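PDB 1IUG: putative aspartate aminotransferase from Thermus thermophilus, which probably transfers amino groups between amino acids such as aspartate and 2-oxo acids, using pyridoxal 5'-phosphate as its cofactor. Local coordinates for residues Glu88-Ile93 and Gly124-His129; Leu104-Gly109 and Pro114-Lys119; Phe321-Met326 and Gly339-Val344. All coordinates share one frame; numbering follows the deposited sequence.

Contact 1. Residues Glu88-Ile93 and Gly124-His129. With PO4 (phosphate ion), chain C.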
loop_
_atom_site.group_PDB
_atom_site.type_symbol
_atom_site.label_atom_id
_atom_site.label_comp_id
_atom_site.label_asym_id
_atom_site.label_seq_id
_atom_site.Cartn_x
_atom_site.Cartn_y
_atom_site.Cartn_z
ATOM N N GLU A 88 10.192 -11.534 15.753
ATOM C CA GLU A 88 9.022 -12.069 16.329
ATOM C C GLU A 88 8.110 -12.055 15.157
ATOM O O GLU A 88 7.549 -13.049 14.735
ATOM C CB GLU A 88 8.398 -11.213 17.435
ATOM C CG GLU A 88 6.881 -11.366 17.575
ATOM C CD GLU A 88 6.483 -12.242 18.759
ATOM O OE1 GLU A 88 6.030 -13.379 18.508
ATOM O OE2 GLU A 88 6.621 -11.778 19.905
ATOM N N ARG A 89 7.960 -10.874 14.612
ATOM C CA ARG A 89 7.091 -10.607 13.475
ATOM C C ARG A 89 7.138 -11.638 12.345
ATOM O O ARG A 89 6.106 -12.059 11.808
ATOM C CB ARG A 89 7.420 -9.217 12.943
ATOM C CG ARG A 89 6.197 -8.343 12.654
ATOM C CD ARG A 89 5.932 -8.193 11.168
ATOM N NE ARG A 89 5.493 -6.825 10.888
ATOM C CZ ARG A 89 5.239 -5.874 11.782
ATOM N NH1 ARG A 89 5.397 -6.122 13.077
ATOM N NH2 ARG A 89 4.829 -4.680 11.382
ATOM N N PHE A 90 8.318 -12.035 11.952
ATOM C CA PHE A 90 8.495 -13.015 10.923
ATOM C C PHE A 90 7.892 -14.401 11.266
ATOM O O PHE A 90 7.364 -15.117 10.395
ATOM C CB PHE A 90 9.985 -13.108 10.646
ATOM C CG PHE A 90 10.398 -12.832 9.245
ATOM C CD1 PHE A 90 11.723 -12.510 8.970
ATOM C CD2 PHE A 90 9.485 -12.949 8.201
ATOM C CE1 PHE A 90 12.140 -12.298 7.685
ATOM C CE2 PHE A 90 9.910 -12.745 6.889
ATOM C CZ PHE A 90 11.240 -12.418 6.630
ATOM N N TYR A 91 8.022 -14.764 12.546
ATOM C CA TYR A 91 7.516 -16.002 13.101
ATOM C C TYR A 91 5.999 -16.123 12.900
ATOM O O TYR A 91 5.510 -17.146 12.417
ATOM C CB TYR A 91 7.877 -16.078 14.592
ATOM C CG TYR A 91 7.165 -17.178 15.364
ATOM C CD1 TYR A 91 7.470 -18.521 15.144
ATOM C CD2 TYR A 91 6.177 -16.875 16.309
ATOM C CE1 TYR A 91 6.810 -19.536 15.840
ATOM C CE2 TYR A 91 5.513 -17.887 17.014
ATOM C CZ TYR A 91 5.836 -19.214 16.770
ATOM O OH TYR A 91 5.186 -20.227 17.443
ATOM N N GLU A 92 5.272 -15.065 13.260
ATOM C CA GLU A 92 3.815 -15.033 13.116
ATOM C C GLU A 92 3.405 -15.153 11.651
ATOM O O GLU A 92 2.446 -15.849 11.326
ATOM C CB GLU A 92 3.239 -13.750 13.718
ATOM C CG GLU A 92 3.433 -13.605 15.227
ATOM C CD GLU A 92 2.915 -12.274 15.765
ATOM O OE1 GLU A 92 2.106 -11.611 15.077
ATOM O OE2 GLU A 92 3.318 -11.885 16.883
ATOM N N ILE A 93 4.135 -14.478 10.768
ATOM C CA ILE A 93 3.857 -14.539 9.332
ATOM C C ILE A 93 4.028 -15.975 8.823
ATOM O O ILE A 93 3.232 -16.453 8.011
ATOM C CB ILE A 93 4.791 -13.582 8.539
ATOM C CG1 ILE A 93 4.375 -12.129 8.779
ATOM C CG2 ILE A 93 4.775 -13.918 7.043
ATOM C CD1 ILE A 93 5.281 -11.110 8.128
ATOM N N GLY A 124 14.030 -23.698 4.961
ATOM C CA GLY A 124 14.422 -22.302 4.992
ATOM C C GLY A 124 14.744 -21.702 6.349
ATOM O O GLY A 124 14.454 -22.281 7.395
ATOM N N LEU A 125 15.389 -20.538 6.301
ATOM C CA LEU A 125 15.779 -19.763 7.476
ATOM C C LEU A 125 15.344 -18.317 7.225
ATOM O O LEU A 125 15.545 -17.775 6.129
ATOM C CB LEU A 125 17.299 -19.808 7.670
ATOM C CG LEU A 125 17.888 -18.881 8.739
ATOM C CD1 LEU A 125 17.429 -19.298 10.129
ATOM C CD2 LEU A 125 19.404 -18.889 8.662
ATOM N N LEU A 126 14.691 -17.718 8.215
ATOM C CA LEU A 126 14.240 -16.337 8.093
ATOM C C LEU A 126 14.987 -15.518 9.122
ATOM O O LEU A 126 14.974 -15.841 10.313
ATOM C CB LEU A 126 12.729 -16.233 8.312
ATOM C CG LEU A 126 11.844 -16.984 7.319
ATOM C CD1 LEU A 126 10.376 -16.821 7.718
ATOM C CD2 LEU A 126 12.088 -16.469 5.902
ATOM N N LEU A 127 15.651 -14.465 8.663
ATOM C CA LEU A 127 16.435 -13.618 9.551
ATOM C C LEU A 127 16.127 -12.137 9.411
ATOM O O LEU A 127 15.765 -11.665 8.337
ATOM C CB LEU A 127 17.927 -13.825 9.271
ATOM C CG LEU A 127 18.548 -15.202 9.505
ATOM C CD1 LEU A 127 19.893 -15.277 8.787
ATOM C CD2 LEU A 127 18.703 -15.466 10.995
ATOM N N VAL A 128 16.268 -11.415 10.517
ATOM C CA VAL A 128 16.076 -9.973 10.529
ATOM C C VAL A 128 17.488 -9.396 10.642
ATOM O O VAL A 128 18.181 -9.609 11.641
ATOM C CB VAL A 128 15.192 -9.511 11.714
ATOM C CG1 VAL A 128 15.156 -7.994 11.784
ATOM C CG2 VAL A 128 13.778 -10.035 11.534
ATOM N N HIS A 129 17.927 -8.728 9.580
ATOM C CA HIS A 129 19.262 -8.143 9.518
ATOM C C HIS A 129 19.472 -7.100 10.617
ATOM O O HIS A 129 20.391 -7.213 11.432
ATOM C CB HIS A 129 19.498 -7.531 8.136
ATOM C CG HIS A 129 20.937 -7.249 7.839
ATOM N ND1 HIS A 129 21.952 -7.560 8.718
ATOM C CD2 HIS A 129 21.531 -6.693 6.759
ATOM C CE1 HIS A 129 23.110 -7.204 8.192
ATOM N NE2 HIS A 129 22.881 -6.676 7.004
HETATM P P PO4 C . 5.119 -1.071 13.329
HETATM O O1 PO4 C . 3.648 -0.626 13.297
HETATM O O2 PO4 C . 5.532 -1.511 14.738
HETATM O O3 PO4 C . 5.376 -2.193 12.330
HETATM O O4 PO4 C . 5.978 0.185 12.935
#
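Phe90 reaches from helix 88-93 to strand 124-128 and lays one face of its ring on Leu126. The leucine CB stands 4.1 Å from the centroid of the Phe90 ring, 18° off the normal, a CH-pi contact displaced toward the CD1 and CE1 rim; Leu126 CD1 comes to 4.0 Å from Phe90 CD2. Val128 CG2 adds an oblique touch at Phe90 CD1, 4.1 Å away, and the ring edge points at a backbone oxygen, with Phe90 CE1 3.7 Å from Leu127 O. A flat apolar ring suits this interior position, since Met64 and Val68 of helix 60-71 pack on it as well. This is a helix lying on a strand of the central parallel-rich sheet in the large domain of a fold-type I pyridoxal-phosphate enzyme; the two axes come within 8.7 Å and run at 145° to each other. The preceding residue, Arg89, leads away from the strand. The Arg89 chain bends at chi2 and chi3, and its NH2 donates a hydrogen bond at 2.7 Å to O3 of a phosphate ion, probably from the crystallisation liquor, which lies at the guanidinium edge. Glu92, also remote from the strand, is partly exposed and bonds through OE1 to Tyr211 OH of the second subunit.

Contact 2. Residues Leu104-Gly109 and Pro114-Lys119; sequences LDYPYG and PEDVAK
Tyr106 and Asp116 are hydrogen-bonded across a surface connection of the large domain, where the chain leaves the edge strand 100-105 of the seven-stranded sheet and works back toward strand 124-128. The phenol OH of Tyr106 donates to Asp116 OD2 at 2.7 Å. The acceptor lies at the ring edge, near the ring plane, and the carboxylate is turned 27° from that plane; the hydroxyl meets OD2 on its anti side, 22° out of the carboxylate plane. Both side chains leave their backbones in the same way, with CG opposite the carbonyl carbon and beside the backbone N, and from there they cross obliquely. Tyrosine suits the site because its long rigid ring bridges backbones that do not approach closely, while Pro81 and Tyr83 pack beside it; the short aspartate offers an acceptor at that distance.

Leu104, near the end of strand 100-105, also points toward residues 114-119. Its CD1 lies 3.8 Å from Asp116 O, and it meets the Lys119 amine tip to tip, with NZ 3.9 Å from the same Leu104 CD1. The lysine, just after the inverse gamma turn centred on Ala118, is bent at chi2 and chi4, which returns its amine to Asp116. A flexible, positively charged chain is well fitted to this partly exposed position, where it serves a backbone carbonyl: Lys119 NZ donates to Asp116 O at 2.9 Å, with a C=O...N angle of 161°.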
loop_
_atom_site.group_PDB
_atom_site.type_symbol
_atom_site.label_atom_id
_atom_site.label_comp_id
_atom_site.label_asym_id
_atom_site.label_seq_id
_atom_site.Cartn_x
_atom_site.Cartn_y
_atom_site.Cartn_z
ATOM N N LEU A 104 13.362 -20.255 17.927
ATOM C CA LEU A 104 14.470 -20.205 18.880
ATOM C C LEU A 104 14.548 -18.819 19.524
ATOM O O LEU A 104 14.927 -17.841 18.873
ATOM C CB LEU A 104 15.795 -20.536 18.189
ATOM C CG LEU A 104 15.954 -21.927 17.571
ATOM C CD1 LEU A 104 17.375 -22.073 17.043
ATOM C CD2 LEU A 104 15.654 -23.015 18.602
ATOM N N ASP A 105 14.203 -18.746 20.807
ATOM C CA ASP A 105 14.205 -17.481 21.539
ATOM C C ASP A 105 15.544 -16.995 22.070
ATOM O O ASP A 105 16.330 -17.763 22.623
ATOM C CB ASP A 105 13.207 -17.527 22.699
ATOM C CG ASP A 105 11.772 -17.422 22.236
ATOM O OD1 ASP A 105 11.301 -16.285 22.019
ATOM O OD2 ASP A 105 11.116 -18.478 22.096
ATOM N N TYR A 106 15.774 -15.696 21.914
ATOM C CA TYR A 106 16.980 -15.045 22.398
ATOM C C TYR A 106 16.550 -13.817 23.175
ATOM O O TYR A 106 15.501 -13.235 22.897
ATOM C CB TYR A 106 17.871 -14.592 21.241
ATOM C CG TYR A 106 18.481 -15.716 20.454
ATOM C CD1 TYR A 106 17.794 -16.295 19.394
ATOM C CD2 TYR A 106 19.749 -16.203 20.769
ATOM C CE1 TYR A 106 18.349 -17.331 18.663
ATOM C CE2 TYR A 106 20.314 -17.236 20.047
ATOM C CZ TYR A 106 19.609 -17.795 18.992
ATOM O OH TYR A 106 20.166 -18.803 18.247
ATOM N N PRO A 107 17.323 -13.438 24.202
ATOM C CA PRO A 107 16.971 -12.251 24.985
ATOM C C PRO A 107 17.012 -11.029 24.064
ATOM O O PRO A 107 17.897 -10.928 23.207
ATOM C CB PRO A 107 18.097 -12.185 26.015
ATOM C CG PRO A 107 18.456 -13.627 26.213
ATOM C CD PRO A 107 18.464 -14.153 24.802
ATOM N N TYR A 108 16.036 -10.136 24.199
ATOM C CA TYR A 108 16.003 -8.929 23.381
ATOM C C TYR A 108 17.330 -8.192 23.544
ATOM O O TYR A 108 17.754 -7.896 24.661
ATOM C CB TYR A 108 14.831 -8.023 23.783
ATOM C CG TYR A 108 13.515 -8.339 23.092
ATOM C CD1 TYR A 108 12.678 -7.313 22.648
ATOM C CD2 TYR A 108 13.098 -9.657 22.892
ATOM C CE1 TYR A 108 11.459 -7.588 22.025
ATOM C CE2 TYR A 108 11.876 -9.944 22.268
ATOM C CZ TYR A 108 11.064 -8.904 21.841
ATOM O OH TYR A 108 9.853 -9.174 21.245
ATOM N N GLY A 109 18.006 -7.957 22.423
ATOM C CA GLY A 109 19.293 -7.284 22.448
ATOM C C GLY A 109 20.375 -8.207 21.920
ATOM O O GLY A 109 21.453 -7.759 21.522
ATOM N N PRO A 114 25.930 -18.562 14.656
ATOM C CA PRO A 114 25.942 -19.406 13.451
ATOM C C PRO A 114 25.763 -20.895 13.783
ATOM O O PRO A 114 25.190 -21.657 12.999
ATOM C CB PRO A 114 27.324 -19.133 12.867
ATOM C CG PRO A 114 27.556 -17.698 13.238
ATOM C CD PRO A 114 27.085 -17.647 14.671
ATOM N N GLU A 115 26.233 -21.289 14.964
ATOM C CA GLU A 115 26.138 -22.674 15.415
ATOM C C GLU A 115 24.705 -23.061 15.778
ATOM O O GLU A 115 24.345 -24.237 15.737
ATOM C CB GLU A 115 27.046 -22.914 16.630
ATOM C CG GLU A 115 28.422 -22.270 16.541
ATOM C CD GLU A 115 28.413 -20.815 16.979
ATOM O OE1 GLU A 115 28.030 -20.546 18.141
ATOM O OE2 GLU A 115 28.793 -19.945 16.167
ATOM N N ASP A 116 23.889 -22.070 16.123
ATOM C CA ASP A 116 22.503 -22.327 16.498
ATOM C C ASP A 116 21.601 -22.658 15.315
ATOM O O ASP A 116 20.602 -23.362 15.471
ATOM C CB ASP A 116 21.929 -21.136 17.267
ATOM C CG ASP A 116 22.660 -20.868 18.573
ATOM O OD1 ASP A 116 23.406 -21.751 19.049
ATOM O OD2 ASP A 116 22.482 -19.766 19.131
ATOM N N VAL A 117 21.944 -22.140 14.137
ATOM C CA VAL A 117 21.146 -22.387 12.942
ATOM C C VAL A 117 21.717 -23.483 12.049
ATOM O O VAL A 117 21.150 -23.794 10.998
ATOM C CB VAL A 117 20.934 -21.093 12.116
ATOM C CG1 VAL A 117 20.215 -20.048 12.963
ATOM C CG2 VAL A 117 22.271 -20.554 11.597
ATOM N N ALA A 118 22.839 -24.067 12.462
ATOM C CA ALA A 118 23.462 -25.142 11.695
ATOM C C ALA A 118 22.713 -26.450 11.979
ATOM O O ALA A 118 23.254 -27.373 12.585
ATOM C CB ALA A 118 24.946 -25.264 12.062
ATOM N N LYS A 119 21.450 -26.489 11.560
ATOM C CA LYS A 119 20.559 -27.633 11.743
ATOM C C LYS A 119 20.182 -28.211 10.383
ATOM O O LYS A 119 19.794 -27.468 9.485
ATOM C CB LYS A 119 19.230 -27.181 12.352
ATOM C CG LYS A 119 19.167 -26.618 13.756
ATOM C CD LYS A 119 19.642 -27.584 14.811
ATOM C CE LYS A 119 19.502 -26.967 16.200
ATOM N NZ LYS A 119 18.917 -25.586 16.178
#

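Contact 3. Residues Phe321-Met326 and Gly339-Val344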
loop_
_atom_site.group_PDB
_atom_site.type_symbol
_atom_site.label_atom_id
_atom_site.label_comp_id
_atom_site.label_asym_id
_atom_site.label_seq_id
_atom_site.Cartn_x
_atom_site.Cartn_y
_atom_site.Cartn_z
ATOM N N PHE A 321 14.491 3.415 25.616
ATOM C CA PHE A 321 14.132 4.499 24.710
ATOM C C PHE A 321 15.016 4.439 23.488
ATOM O O PHE A 321 16.119 3.889 23.561
ATOM C CB PHE A 321 14.175 5.865 25.376
ATOM C CG PHE A 321 15.522 6.428 25.667
ATOM C CD1 PHE A 321 16.093 7.394 24.847
ATOM C CD2 PHE A 321 16.205 6.037 26.814
ATOM C CE1 PHE A 321 17.319 7.966 25.164
ATOM C CE2 PHE A 321 17.432 6.603 27.143
ATOM C CZ PHE A 321 17.990 7.570 26.316
ATOM N N ARG A 322 14.581 4.985 22.359
ATOM C CA ARG A 322 15.391 4.914 21.171
ATOM C C ARG A 322 15.412 6.169 20.395
ATOM O O ARG A 322 14.454 6.928 20.288
ATOM C CB ARG A 322 14.963 3.750 20.294
ATOM C CG ARG A 322 15.217 2.407 20.966
ATOM C CD ARG A 322 14.604 1.283 20.174
ATOM N NE ARG A 322 13.157 1.342 20.268
ATOM C CZ ARG A 322 12.335 1.129 19.229
ATOM N NH1 ARG A 322 12.833 0.830 18.043
ATOM N NH2 ARG A 322 11.025 1.226 19.406
ATOM N N LEU A 323 16.595 6.342 19.875
ATOM C CA LEU A 323 16.975 7.494 19.121
ATOM C C LEU A 323 17.490 7.099 17.770
ATOM O O LEU A 323 18.197 6.106 17.625
ATOM C CB LEU A 323 18.036 8.299 19.872
ATOM C CG LEU A 323 17.618 8.945 21.199
ATOM C CD1 LEU A 323 18.811 9.625 21.856
ATOM C CD2 LEU A 323 16.483 9.936 20.995
ATOM N N SER A 324 17.132 7.865 16.741
ATOM C CA SER A 324 17.604 7.567 15.392
ATOM C C SER A 324 17.798 8.768 14.467
ATOM O O SER A 324 16.904 9.604 14.304
ATOM C CB SER A 324 16.667 6.564 14.721
ATOM O OG SER A 324 17.137 6.211 13.431
ATOM N N LEU A 325 18.971 8.818 13.843
ATOM C CA LEU A 325 19.320 9.873 12.899
ATOM C C LEU A 325 19.308 9.293 11.488
ATOM O O LEU A 325 19.976 9.804 10.589
ATOM C CB LEU A 325 20.702 10.443 13.223
ATOM C CG LEU A 325 20.743 11.420 14.399
ATOM C CD1 LEU A 325 22.172 11.684 14.847
ATOM C CD2 LEU A 325 20.051 12.707 13.984
ATOM N N MET A 326 18.529 8.229 11.309
ATOM C CA MET A 326 18.405 7.539 10.027
ATOM C C MET A 326 17.795 8.431 8.941
ATOM O O MET A 326 17.993 8.186 7.749
ATOM C CB MET A 326 17.585 6.249 10.227
ATOM C CG MET A 326 17.323 5.418 8.979
ATOM S SD MET A 326 16.843 3.710 9.373
ATOM C CE MET A 326 15.473 3.978 10.486
ATOM N N GLY A 339 23.752 17.633 21.145
ATOM C CA GLY A 339 23.671 18.661 22.166
ATOM C C GLY A 339 22.343 18.585 22.896
ATOM O O GLY A 339 22.282 18.775 24.112
ATOM N N MET A 340 21.281 18.305 22.143
ATOM C CA MET A 340 19.937 18.180 22.700
ATOM C C MET A 340 19.895 16.981 23.640
ATOM O O MET A 340 19.237 17.015 24.680
ATOM C CB MET A 340 18.912 17.972 21.584
ATOM C CG MET A 340 17.472 17.866 22.076
ATOM S SD MET A 340 16.360 17.154 20.854
ATOM C CE MET A 340 16.284 18.482 19.646
ATOM N N PHE A 341 20.582 15.914 23.241
ATOM C CA PHE A 341 20.648 14.694 24.029
ATOM C C PHE A 341 21.397 15.014 25.330
ATOM O O PHE A 341 20.985 14.575 26.399
ATOM C CB PHE A 341 21.346 13.588 23.222
ATOM C CG PHE A 341 21.190 12.205 23.802
ATOM C CD1 PHE A 341 20.276 11.949 24.826
ATOM C CD2 PHE A 341 21.973 11.155 23.331
ATOM C CE1 PHE A 341 20.150 10.675 25.371
ATOM C CE2 PHE A 341 21.851 9.871 23.875
ATOM C CZ PHE A 341 20.938 9.634 24.897
ATOM N N ARG A 342 22.458 15.817 25.232
ATOM C CA ARG A 342 23.232 16.229 26.404
ATOM C C ARG A 342 22.294 16.913 27.395
ATOM O O ARG A 342 22.250 16.554 28.566
ATOM C CB ARG A 342 24.317 17.249 26.034
ATOM C CG ARG A 342 25.466 16.761 25.175
ATOM C CD ARG A 342 26.245 15.638 25.832
ATOM N NE ARG A 342 27.675 15.648 25.502
ATOM C CZ ARG A 342 28.194 15.785 24.281
ATOM N NH1 ARG A 342 27.419 15.938 23.215
ATOM N NH2 ARG A 342 29.510 15.752 24.128
ATOM N N GLU A 343 21.542 17.896 26.902
ATOM C CA GLU A 343 20.606 18.656 27.729
ATOM C C GLU A 343 19.556 17.800 28.428
ATOM O O GLU A 343 19.246 18.031 29.595
ATOM C CB GLU A 343 19.925 19.749 26.900
ATOM C CG GLU A 343 20.894 20.785 26.344
ATOM C CD GLU A 343 20.203 21.980 25.701
ATOM O OE1 GLU A 343 18.955 21.994 25.626
ATOM O OE2 GLU A 343 20.921 22.911 25.272
ATOM N N VAL A 344 19.004 16.825 27.710
ATOM C CA VAL A 344 17.994 15.930 28.275
ATOM C C VAL A 344 18.605 15.093 29.398
ATOM O O VAL A 344 17.948 14.809 30.400
ATOM C CB VAL A 344 17.394 15.001 27.191
ATOM C CG1 VAL A 344 16.489 13.953 27.821
ATOM C CG2 VAL A 344 16.607 15.821 26.185
#
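The strand carrying Arg322, predicted to bind substrate, is backed by a C-terminal helix through Leu323 and Phe321, which both meet Phe341. Leu323 CD1 sits squarely over the Phe341 ring, 3.6 Å from its centroid and only 9° off the normal, a CH-pi contact in which the methyl has all six ring carbons within 4.0 Å. With chi1 -167°, Phe341 CG lies opposite its own backbone N, and the ring is carried from the helix toward the strand. Branched leucine suits its place because a single methyl can centre on the aromatic face, and the two flat phenylalanine rings fill a buried apolar interface. In the C-terminal, small domain of this class-V aminotransferase fold, strand 320-323 belongs to a mixed sheet, and helix 331-348 packs against it. Phe321 comes at Phe341 from the opposite direction and presents its ring edge: Phe341 CZ lies near the plane of the Phe321 ring, 3.9 Å from Phe321 CZ. The Phe321 CG takes the crowded position between backbone N and carbonyl carbon, chi1 73°. Val267 of helix 250-270 also packs on Phe341. Arg322 takes no part in this apolar layer, and its NH2 donates to Gly311 O. Beyond the strand, Ser324 OG accepts from Met326 N at 3.2 Å in an ST turn.

From the N terminus, the chain first enters contact 1 at helix 85-96, then continues into strand 100-105, where contact 2 opens. Contact 2 closes a short loop with residues 114-119, and the chain then returns to the same sheet as strand 124-128 to close contact 1. Contact 2 is therefore nested within contact 1, and the two touch where Leu125 CD1 packs on Val117 CG1. Contact 3 follows in series: it opens at residues 321-326 and closes a short loop at 339-344, near the C terminus, joining the five-stranded sheet to helix 331-348. Its centre lies about 29 Å from that of contact 1 and about 31 Å from that of contact 2, and it touches neither.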